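Long-range contacts in ferric iron-binding protein HitA (Pseudomonas aeruginosa PAO1, PDB 6IWF), which binds ferric iron and, as a bacterial solute-binding protein, probably delivers it to a membrane transporter for uptake: residues Val3-Tyr8 with Pro53-Tyr58; Ile17-Ala22 with Gln242-Phe247; Asp117-Leu122 with His213-Gln218. All blocks are in the same frame, centred on the assembly; numbering follows the deposited sequence.

Contact 1 of 3, residues Val3-Tyr8 with Pro53-Tyr58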
loop_
_atom_site.group_PDB
_atom_site.type_symbol
_atom_site.label_atom_id
_atom_site.label_comp_id
_atom_site.label_asym_id
_atom_site.label_seq_id
_atom_site.Cartn_x
_atom_site.Cartn_y
_atom_site.Cartn_z
ATOM N N VAL A 3 -31.055 1.951 1.730
ATOM C CA VAL A 3 -29.826 2.168 2.483
ATOM C C VAL A 3 -28.748 2.738 1.567
ATOM O O VAL A 3 -28.599 2.322 0.408
ATOM C CB VAL A 3 -29.353 0.858 3.142
ATOM C CG1 VAL A 3 -27.961 1.023 3.751
ATOM C CG2 VAL A 3 -30.323 0.430 4.219
ATOM N N THR A 4 -27.998 3.707 2.086
ATOM C CA THR A 4 -26.790 4.205 1.442
ATOM C C THR A 4 -25.619 3.963 2.388
ATOM O O THR A 4 -25.610 4.484 3.508
ATOM C CB THR A 4 -26.929 5.692 1.106
ATOM O OG1 THR A 4 -27.935 5.857 0.098
ATOM C CG2 THR A 4 -25.602 6.266 0.600
ATOM N N LEU A 5 -24.668 3.131 1.962
ATOM C CA LEU A 5 -23.424 2.954 2.708
ATOM C C LEU A 5 -22.487 4.120 2.418
ATOM O O LEU A 5 -22.443 4.634 1.296
ATOM C CB LEU A 5 -22.736 1.644 2.324
ATOM C CG LEU A 5 -23.331 0.315 2.787
ATOM C CD1 LEU A 5 -22.463 -0.869 2.342
ATOM C CD2 LEU A 5 -23.520 0.300 4.298
ATOM N N THR A 6 -21.736 4.536 3.433
ATOM C CA THR A 6 -20.692 5.542 3.274
ATOM C C THR A 6 -19.345 4.831 3.320
ATOM O O THR A 6 -19.050 4.133 4.294
ATOM C CB THR A 6 -20.775 6.613 4.360
ATOM O OG1 THR A 6 -22.060 7.256 4.315
ATOM C CG2 THR A 6 -19.688 7.658 4.151
ATOM N N LEU A 7 -18.563 4.970 2.247
ATOM C CA LEU A 7 -17.231 4.395 2.140
ATOM C C LEU A 7 -16.213 5.512 2.301
ATOM O O LEU A 7 -16.193 6.449 1.500
ATOM C CB LEU A 7 -17.033 3.696 0.794
ATOM C CG LEU A 7 -15.606 3.217 0.487
ATOM C CD1 LEU A 7 -15.219 2.129 1.496
ATOM C CD2 LEU A 7 -15.475 2.707 -0.958
ATOM N N TYR A 8 -15.377 5.411 3.328
ATOM C CA TYR A 8 -14.203 6.270 3.466
ATOM C C TYR A 8 -13.075 5.610 2.687
ATOM O O TYR A 8 -12.580 4.552 3.092
ATOM C CB TYR A 8 -13.821 6.449 4.937
ATOM C CG TYR A 8 -14.608 7.524 5.669
ATOM C CD1 TYR A 8 -15.862 7.928 5.219
ATOM C CD2 TYR A 8 -14.096 8.128 6.809
ATOM C CE1 TYR A 8 -16.581 8.901 5.888
ATOM C CE2 TYR A 8 -14.815 9.111 7.485
ATOM C CZ TYR A 8 -16.055 9.483 7.019
ATOM O OH TYR A 8 -16.777 10.450 7.678
ATOM N N PRO A 53 -20.335 9.153 9.980
ATOM C CA PRO A 53 -21.201 8.458 9.028
ATOM C C PRO A 53 -20.535 7.271 8.352
ATOM O O PRO A 53 -21.220 6.530 7.631
ATOM C CB PRO A 53 -21.534 9.556 8.012
ATOM C CG PRO A 53 -20.290 10.402 7.996
ATOM C CD PRO A 53 -19.762 10.389 9.413
ATOM N N ALA A 54 -19.239 7.048 8.589
ATOM C CA ALA A 54 -18.510 6.001 7.882
ATOM C C ALA A 54 -19.049 4.623 8.239
ATOM O O ALA A 54 -19.234 4.293 9.414
ATOM C CB ALA A 54 -17.019 6.076 8.215
ATOM N N ASP A 55 -19.299 3.813 7.215
ATOM C CA ASP A 55 -19.674 2.423 7.414
ATOM C C ASP A 55 -18.520 1.464 7.157
ATOM O O ASP A 55 -18.376 0.473 7.880
ATOM C CB ASP A 55 -20.849 2.069 6.498
ATOM C CG ASP A 55 -22.095 2.855 6.836
ATOM O OD1 ASP A 55 -22.584 2.710 7.983
ATOM O OD2 ASP A 55 -22.561 3.634 5.974
ATOM N N VAL A 56 -17.706 1.762 6.147
ATOM C CA VAL A 56 -16.572 0.945 5.724
ATOM C C VAL A 56 -15.398 1.880 5.484
ATOM O O VAL A 56 -15.568 2.971 4.927
ATOM C CB VAL A 56 -16.902 0.130 4.449
ATOM C CG1 VAL A 56 -15.667 -0.595 3.916
ATOM C CG2 VAL A 56 -18.026 -0.871 4.727
ATOM N N LEU A 57 -14.213 1.468 5.934
ATOM C CA LEU A 57 -12.971 2.174 5.653
ATOM C C LEU A 57 -12.099 1.305 4.761
ATOM O O LEU A 57 -11.936 0.112 5.021
ATOM C CB LEU A 57 -12.230 2.511 6.942
ATOM C CG LEU A 57 -10.822 3.109 6.794
ATOM C CD1 LEU A 57 -10.853 4.488 6.163
ATOM C CD2 LEU A 57 -10.127 3.140 8.150
ATOM N N TYR A 58 -11.529 1.909 3.722
ATOM C CA TYR A 58 -10.689 1.211 2.754
ATOM C C TYR A 58 -9.400 2.005 2.650
ATOM O O TYR A 58 -9.445 3.191 2.310
ATOM C CB TYR A 58 -11.414 1.140 1.405
ATOM C CG TYR A 58 -10.767 0.344 0.287
ATOM C CD1 TYR A 58 -9.752 -0.578 0.518
ATOM C CD2 TYR A 58 -11.200 0.524 -1.018
ATOM C CE1 TYR A 58 -9.195 -1.308 -0.549
ATOM C CE2 TYR A 58 -10.656 -0.184 -2.069
ATOM C CZ TYR A 58 -9.664 -1.087 -1.838
ATOM O OH TYR A 58 -9.153 -1.772 -2.915
#

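Contact 2 of 3, residues Ile17-Ala22 with Gln242-Phe247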
loop_
_atom_site.group_PDB
_atom_site.type_symbol
_atom_site.label_atom_id
_atom_site.label_comp_id
_atom_site.label_asym_id
_atom_site.label_seq_id
_atom_site.Cartn_x
_atom_site.Cartn_y
_atom_site.Cartn_z
ATOM N N ILE A 17 -14.125 3.905 -6.689
ATOM C CA ILE A 17 -15.284 4.059 -7.564
ATOM C C ILE A 17 -15.675 2.716 -8.170
ATOM O O ILE A 17 -16.863 2.364 -8.224
ATOM C CB ILE A 17 -14.988 5.112 -8.646
ATOM C CG1 ILE A 17 -14.984 6.511 -8.024
ATOM C CG2 ILE A 17 -16.015 5.031 -9.765
ATOM C CD1 ILE A 17 -14.181 7.526 -8.815
ATOM N N ALA A 18 -14.685 1.941 -8.625
ATOM C CA ALA A 18 -14.977 0.688 -9.313
ATOM C C ALA A 18 -15.663 -0.311 -8.388
ATOM O O ALA A 18 -16.664 -0.938 -8.766
ATOM C CB ALA A 18 -13.692 0.094 -9.899
ATOM N N ILE A 19 -15.134 -0.486 -7.171
ATOM C CA ILE A 19 -15.733 -1.464 -6.274
ATOM C C ILE A 19 -17.084 -0.964 -5.773
ATOM O O ILE A 19 -18.014 -1.757 -5.594
ATOM C CB ILE A 19 -14.760 -1.816 -5.120
ATOM C CG1 ILE A 19 -15.308 -2.968 -4.278
ATOM C CG2 ILE A 19 -14.454 -0.603 -4.241
ATOM C CD1 ILE A 19 -15.506 -4.249 -5.058
ATOM N N ALA A 20 -17.232 0.352 -5.567
ATOM C CA ALA A 20 -18.528 0.887 -5.161
ATOM C C ALA A 20 -19.569 0.656 -6.245
ATOM O O ALA A 20 -20.721 0.320 -5.949
ATOM C CB ALA A 20 -18.423 2.384 -4.841
ATOM N N LYS A 21 -19.171 0.815 -7.508
ATOM C CA LYS A 21 -20.097 0.588 -8.615
ATOM C C LYS A 21 -20.503 -0.878 -8.692
ATOM O O LYS A 21 -21.689 -1.198 -8.839
ATOM C CB LYS A 21 -19.460 1.038 -9.932
ATOM C CG LYS A 21 -20.405 0.978 -11.141
ATOM C CD LYS A 21 -21.783 1.548 -10.805
ATOM C CE LYS A 21 -22.457 2.163 -12.031
ATOM N NZ LYS A 21 -23.948 2.185 -11.910
ATOM N N ALA A 22 -19.528 -1.785 -8.581
ATOM C CA ALA A 22 -19.829 -3.211 -8.663
ATOM C C ALA A 22 -20.779 -3.649 -7.551
ATOM O O ALA A 22 -21.721 -4.409 -7.798
ATOM C CB ALA A 22 -18.539 -4.032 -8.624
ATOM N N GLN A 242 -20.889 -5.334 6.504
ATOM C CA GLN A 242 -20.228 -6.632 6.435
ATOM C C GLN A 242 -20.363 -7.233 5.044
ATOM O O GLN A 242 -19.422 -7.841 4.524
ATOM C CB GLN A 242 -20.804 -7.589 7.477
ATOM C CG GLN A 242 -20.574 -7.150 8.916
ATOM C CD GLN A 242 -19.229 -7.596 9.477
ATOM O OE1 GLN A 242 -18.530 -8.437 8.898
ATOM N NE2 GLN A 242 -18.870 -7.040 10.621
ATOM N N GLN A 243 -21.533 -7.071 4.429
ATOM C CA GLN A 243 -21.726 -7.556 3.066
ATOM C C GLN A 243 -20.757 -6.885 2.102
ATOM O O GLN A 243 -20.223 -7.532 1.187
ATOM C CB GLN A 243 -23.169 -7.286 2.644
ATOM C CG GLN A 243 -23.580 -7.861 1.331
ATOM C CD GLN A 243 -25.067 -7.680 1.110
ATOM O OE1 GLN A 243 -25.817 -7.461 2.063
ATOM N NE2 GLN A 243 -25.499 -7.755 -0.147
ATOM N N PHE A 244 -20.539 -5.582 2.278
ATOM C CA PHE A 244 -19.646 -4.851 1.388
ATOM C C PHE A 244 -18.214 -5.371 1.481
ATOM O O PHE A 244 -17.565 -5.606 0.455
ATOM C CB PHE A 244 -19.698 -3.357 1.700
ATOM C CG PHE A 244 -18.893 -2.531 0.756
ATOM C CD1 PHE A 244 -17.534 -2.299 0.985
ATOM C CD2 PHE A 244 -19.472 -2.019 -0.397
ATOM C CE1 PHE A 244 -16.781 -1.554 0.086
ATOM C CE2 PHE A 244 -18.725 -1.271 -1.294
ATOM C CZ PHE A 244 -17.381 -1.032 -1.048
ATOM N N VAL A 245 -17.695 -5.535 2.702
ATOM C CA VAL A 245 -16.310 -5.990 2.841
ATOM C C VAL A 245 -16.168 -7.412 2.310
ATOM O O VAL A 245 -15.190 -7.739 1.627
ATOM C CB VAL A 245 -15.826 -5.875 4.299
ATOM C CG1 VAL A 245 -14.455 -6.507 4.437
ATOM C CG2 VAL A 245 -15.734 -4.413 4.695
ATOM N N ALA A 246 -17.169 -8.260 2.558
ATOM C CA ALA A 246 -17.157 -9.597 1.976
ATOM C C ALA A 246 -17.134 -9.537 0.450
ATOM O O ALA A 246 -16.436 -10.328 -0.200
ATOM C CB ALA A 246 -18.365 -10.390 2.479
ATOM N N PHE A 247 -17.872 -8.596 -0.140
ATOM C CA PHE A 247 -17.899 -8.495 -1.594
ATOM C C PHE A 247 -16.554 -8.023 -2.143
ATOM O O PHE A 247 -16.172 -8.401 -3.258
ATOM C CB PHE A 247 -19.042 -7.574 -2.029
ATOM C CG PHE A 247 -19.120 -7.356 -3.503
ATOM C CD1 PHE A 247 -19.708 -8.305 -4.325
ATOM C CD2 PHE A 247 -18.605 -6.203 -4.072
ATOM C CE1 PHE A 247 -19.770 -8.108 -5.689
ATOM C CE2 PHE A 247 -18.670 -5.999 -5.436
ATOM C CZ PHE A 247 -19.265 -6.959 -6.244
#

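Contact 3 of 3, residues Asp117-Leu122 with His213-Gln218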
loop_
_atom_site.group_PDB
_atom_site.type_symbol
_atom_site.label_atom_id
_atom_site.label_comp_id
_atom_site.label_asym_id
_atom_site.label_seq_id
_atom_site.Cartn_x
_atom_site.Cartn_y
_atom_site.Cartn_z
ATOM N N ASP A 117 24.419 -2.961 -13.031
ATOM C CA ASP A 117 25.041 -1.907 -12.236
ATOM C C ASP A 117 24.092 -1.282 -11.218
ATOM O O ASP A 117 24.477 -0.325 -10.543
ATOM C CB ASP A 117 25.588 -0.803 -13.148
ATOM C CG ASP A 117 26.724 -1.288 -14.042
ATOM O OD1 ASP A 117 27.483 -2.189 -13.613
ATOM O OD2 ASP A 117 26.848 -0.767 -15.175
ATOM N N LEU A 118 22.859 -1.777 -11.119
ATOM C CA LEU A 118 21.928 -1.307 -10.114
ATOM C C LEU A 118 22.439 -1.666 -8.718
ATOM O O LEU A 118 23.185 -2.639 -8.549
ATOM C CB LEU A 118 20.553 -1.934 -10.355
ATOM C CG LEU A 118 19.874 -1.532 -11.669
ATOM C CD1 LEU A 118 18.631 -2.380 -11.966
ATOM C CD2 LEU A 118 19.508 -0.098 -11.586
ATOM N N PRO A 119 22.029 -0.912 -7.693
ATOM C CA PRO A 119 22.403 -1.284 -6.325
ATOM C C PRO A 119 21.913 -2.682 -6.004
ATOM O O PRO A 119 20.814 -3.080 -6.400
ATOM C CB PRO A 119 21.700 -0.237 -5.455
ATOM C CG PRO A 119 20.573 0.250 -6.305
ATOM C CD PRO A 119 21.091 0.226 -7.716
ATOM N N LYS A 120 22.737 -3.420 -5.257
ATOM C CA LYS A 120 22.397 -4.794 -4.908
ATOM C C LYS A 120 21.339 -4.858 -3.816
ATOM O O LYS A 120 20.553 -5.815 -3.768
ATOM C CB LYS A 120 23.651 -5.556 -4.451
ATOM C CG LYS A 120 24.878 -5.478 -5.385
ATOM C CD LYS A 120 24.532 -5.278 -6.863
ATOM C CE LYS A 120 24.021 -6.548 -7.543
ATOM N NZ LYS A 120 23.856 -6.317 -9.010
ATOM N N SER A 121 21.295 -3.846 -2.950
ATOM C CA SER A 121 20.381 -3.799 -1.818
ATOM C C SER A 121 19.824 -2.388 -1.704
ATOM O O SER A 121 20.502 -1.427 -2.057
ATOM C CB SER A 121 21.106 -4.162 -0.503
ATOM O OG SER A 121 20.275 -3.973 0.633
ATOM N N LEU A 122 18.597 -2.273 -1.179
ATOM C CA LEU A 122 18.109 -0.973 -0.719
ATOM C C LEU A 122 19.135 -0.280 0.167
ATOM O O LEU A 122 19.285 0.952 0.136
ATOM C CB LEU A 122 16.813 -1.162 0.068
ATOM C CG LEU A 122 16.157 0.113 0.596
ATOM C CD1 LEU A 122 15.513 0.826 -0.584
ATOM C CD2 LEU A 122 15.108 -0.238 1.632
ATOM N N HIS A 213 13.160 -3.233 -11.464
ATOM C CA HIS A 213 14.094 -4.140 -10.829
ATOM C C HIS A 213 13.507 -4.599 -9.504
ATOM O O HIS A 213 13.026 -3.782 -8.716
ATOM C CB HIS A 213 15.434 -3.450 -10.596
ATOM C CG HIS A 213 16.422 -4.314 -9.884
ATOM N ND1 HIS A 213 16.996 -5.419 -10.472
ATOM C CD2 HIS A 213 16.906 -4.259 -8.622
ATOM C CE1 HIS A 213 17.812 -5.999 -9.608
ATOM N NE2 HIS A 213 17.779 -5.311 -8.479
ATOM N N TYR A 214 13.559 -5.902 -9.256
ATOM C CA TYR A 214 13.108 -6.475 -7.995
ATOM C C TYR A 214 14.334 -6.866 -7.186
ATOM O O TYR A 214 15.175 -7.638 -7.664
ATOM C CB TYR A 214 12.201 -7.682 -8.237
ATOM C CG TYR A 214 10.909 -7.286 -8.869
ATOM C CD1 TYR A 214 10.834 -7.019 -10.235
ATOM C CD2 TYR A 214 9.764 -7.140 -8.102
ATOM C CE1 TYR A 214 9.648 -6.640 -10.811
ATOM C CE2 TYR A 214 8.573 -6.761 -8.672
ATOM C CZ TYR A 214 8.520 -6.509 -10.019
ATOM O OH TYR A 214 7.327 -6.119 -10.572
ATOM N N PHE A 215 14.440 -6.328 -5.973
ATOM C CA PHE A 215 15.605 -6.630 -5.143
ATOM C C PHE A 215 15.632 -8.102 -4.747
ATOM O O PHE A 215 16.703 -8.729 -4.722
ATOM C CB PHE A 215 15.605 -5.748 -3.886
ATOM C CG PHE A 215 16.073 -4.337 -4.112
ATOM C CD1 PHE A 215 17.404 -4.064 -4.433
ATOM C CD2 PHE A 215 15.193 -3.276 -3.968
ATOM C CE1 PHE A 215 17.840 -2.745 -4.620
ATOM C CE2 PHE A 215 15.620 -1.959 -4.166
ATOM C CZ PHE A 215 16.942 -1.698 -4.476
ATOM N N GLY A 216 14.470 -8.672 -4.448
ATOM C CA GLY A 216 14.390 -10.046 -3.974
ATOM C C GLY A 216 15.255 -10.316 -2.761
ATOM O O GLY A 216 15.553 -9.396 -1.991
ATOM N N ASN A 217 15.648 -11.585 -2.571
ATOM C CA ASN A 217 16.666 -11.995 -1.594
ATOM C C ASN A 217 16.365 -11.541 -0.165
ATOM O O ASN A 217 17.285 -11.364 0.642
ATOM C CB ASN A 217 18.052 -11.509 -2.021
ATOM C CG ASN A 217 19.158 -12.358 -1.443
ATOM O OD1 ASN A 217 19.054 -13.586 -1.403
ATOM N ND2 ASN A 217 20.229 -11.710 -0.985
ATOM N N GLN A 218 15.079 -11.387 0.170
ATOM C CA GLN A 218 14.608 -10.877 1.461
ATOM C C GLN A 218 15.204 -9.522 1.783
ATOM O O GLN A 218 15.238 -9.121 2.948
ATOM C CB GLN A 218 14.884 -11.851 2.611
ATOM C CG GLN A 218 14.105 -13.122 2.495
ATOM C CD GLN A 218 14.160 -13.945 3.761
ATOM O OE1 GLN A 218 14.863 -13.608 4.723
ATOM N NE2 GLN A 218 13.432 -15.044 3.764
HETATM O O HOH W 1 19.642 -5.941 -6.718
#

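Contact 1 of 3, residues Val3-Tyr8 with Pro53-Tyr58
Ala54 places its CB over the Tyr8 ring, 3.5 Å from the centroid and 4° off the normal, a CH-pi contact. A methyl is small enough to sit at the ring centre, nearly equidistant from its six carbons. Beyond it the Tyr8 hydroxyl passes Pro53 and hydrogen-bonds to Glu48 of helix 38-48. The other face of the sheet is packed as closely: Leu7 CD1 lies 3.7 Å from Val56 CG1 and also touches Tyr58. Between these two layers run parallel strands of the alpha/beta lobe of a periplasmic-binding-protein fold, with Tyr8 N bonded to Val56 O and Tyr58 N to Tyr8 O, each at 2.9 Å. Upstream the pairing becomes irregular. Thr6 O accepts from Asp55 N and Val56 N (3.3 Å), while Asp55 OD2 takes Thr6 N on its anti lone pair at 2.8 Å and 166°. The carboxylate thus serves as acceptor where a strand carbonyl might stand, and Ser235 holds its other oxygen. Thr6, beta-branched and at a partly exposed edge, still touches closely, its CB 3.3 Å from Pro53 O. Toward solvent the contact thins: Pro53 is exposed, and of Thr4 only the backbone O comes near, 4.0 Å from Asp55 OD2.

Contact 2 of 3, residues Ile17-Ala22 with Gln242-Phe247
Ile19 reaches across to two phenylalanines, and aliphatic-to-ring packing is the main business of this contact. The first torsion of Ile19 sets CG1 anti to the backbone N (chi1 -173°), and CD1 beyond it is the atom that meets Phe247, 3.6 Å from CE2. CG1 itself lies more loosely against Phe244, 4.3 Å from CZ. The Ile19 and Phe247 side chains run past one another with opposite headings. Their length is needed, because the axes of the two segments come no nearer than 10.9 Å, at an angle of 117°. Long branched and aromatic side chains suit such a wide spacing.

A second kind of contact is made at ring edges. Ala22 CB sits in the plane of the Phe247 ring, 3.7 Å from CE2 and almost as close to CZ; a residue no larger than alanine leaves the ring tip able to approach the helix backbone. Likewise Ala20 CA lies at the edge of the Phe244 ring, 4.4 Å from CE2. The Ala20 methyl itself points away from the other helix and packs on Val31 and Ile33 of strand 30-35.

Packing from outside the two segments adds to this: Phe244 meets the Phe23 ring edge-to-face, and helix 251-258 borders the contact, with Ile257 on Ile19 and Glu252 on Phe247.

Helix 13-27 is the connecting helix of a beta-alpha-beta unit formed with the parallel neighbours 4-9 and 30-35. Helix 238-248 lies beside it over the same sheet, and Phe244 also touches Val31, giving the helix-covered sheet of the alpha/beta lobe in a periplasmic-binding-protein fold.

Contact 3 of 3, residues Asp117-Leu122 with His213-Gln218
Pro119 O, Lys120 O and His213 NE2 converge on one water that joins the loop carrying Pro119 and Lys120 to the end of strand 211-213. The water donates to both carbonyl oxygens at 3.1 Å, and its oxygen lies 2.6 Å from NE2, in the plane of the imidazole at the ring edge. It therefore satisfies two successive backbone carbonyls that have no direct bond to the facing segment, and histidine suits the place because it offers a polar ring nitrogen on a flat group that can also be packed against.

The contact belongs to the lobe of the periplasmic-binding-protein fold away from the chain's N terminus. It joins the loop between strands 97-108 and 134-136 to the chain leaving strand 211-213, which pairs with 97-108. The Leu118 CD1 methyl lies over the CG side of one imidazole face, 4.0 Å from the His213 ring centroid and 30° off the normal, a CH-pi contact. Lys120 NZ is 6.2 Å from His213 NE2, not in contact, and its charge might modestly disfavour a protonated imidazole.

Phe215 forms the other half of the contact, its ring set against the bend of residues 119-122. The bridged carbonyls meet its edge, Pro119 O at 3.5 Å from CE1 and Lys120 O near CD1, where weakly positive ring hydrogens suit oxygen. A flat aromatic fits here since both faces are also occupied. Asp219 binds Ser121 OG and Leu122 N, holding the bend. On one face of the Phe215 ring sits CD2 of His213, from the same segment, 4.2 Å above the plane; on the opposite face Leu122 N lies 3.5 Å above it, both offset toward the rim.

From the N terminus, strand 4-9 opens contact 1 and helix 13-27 then opens contact 2. Contact 1 closes at strand 56-59, while contact 2 waits until helix 238-248, so the two cross along the chain. They also touch in space: Phe244 packs on Leu5, Leu7 and Val56, fastening the late helix to the early sheet. Contact 3 opens at 117-122, after contact 1 has closed, and ends at 213-218, nested within the long loop of contact 2. Its centre is about 40 Å from that of contact 1, on the opposite side of the chain's centre. Contacts 1 and 2 both lie in one lobe, tying its early strands and helix to a helix from late in the chain, and contact 3 lies in the other.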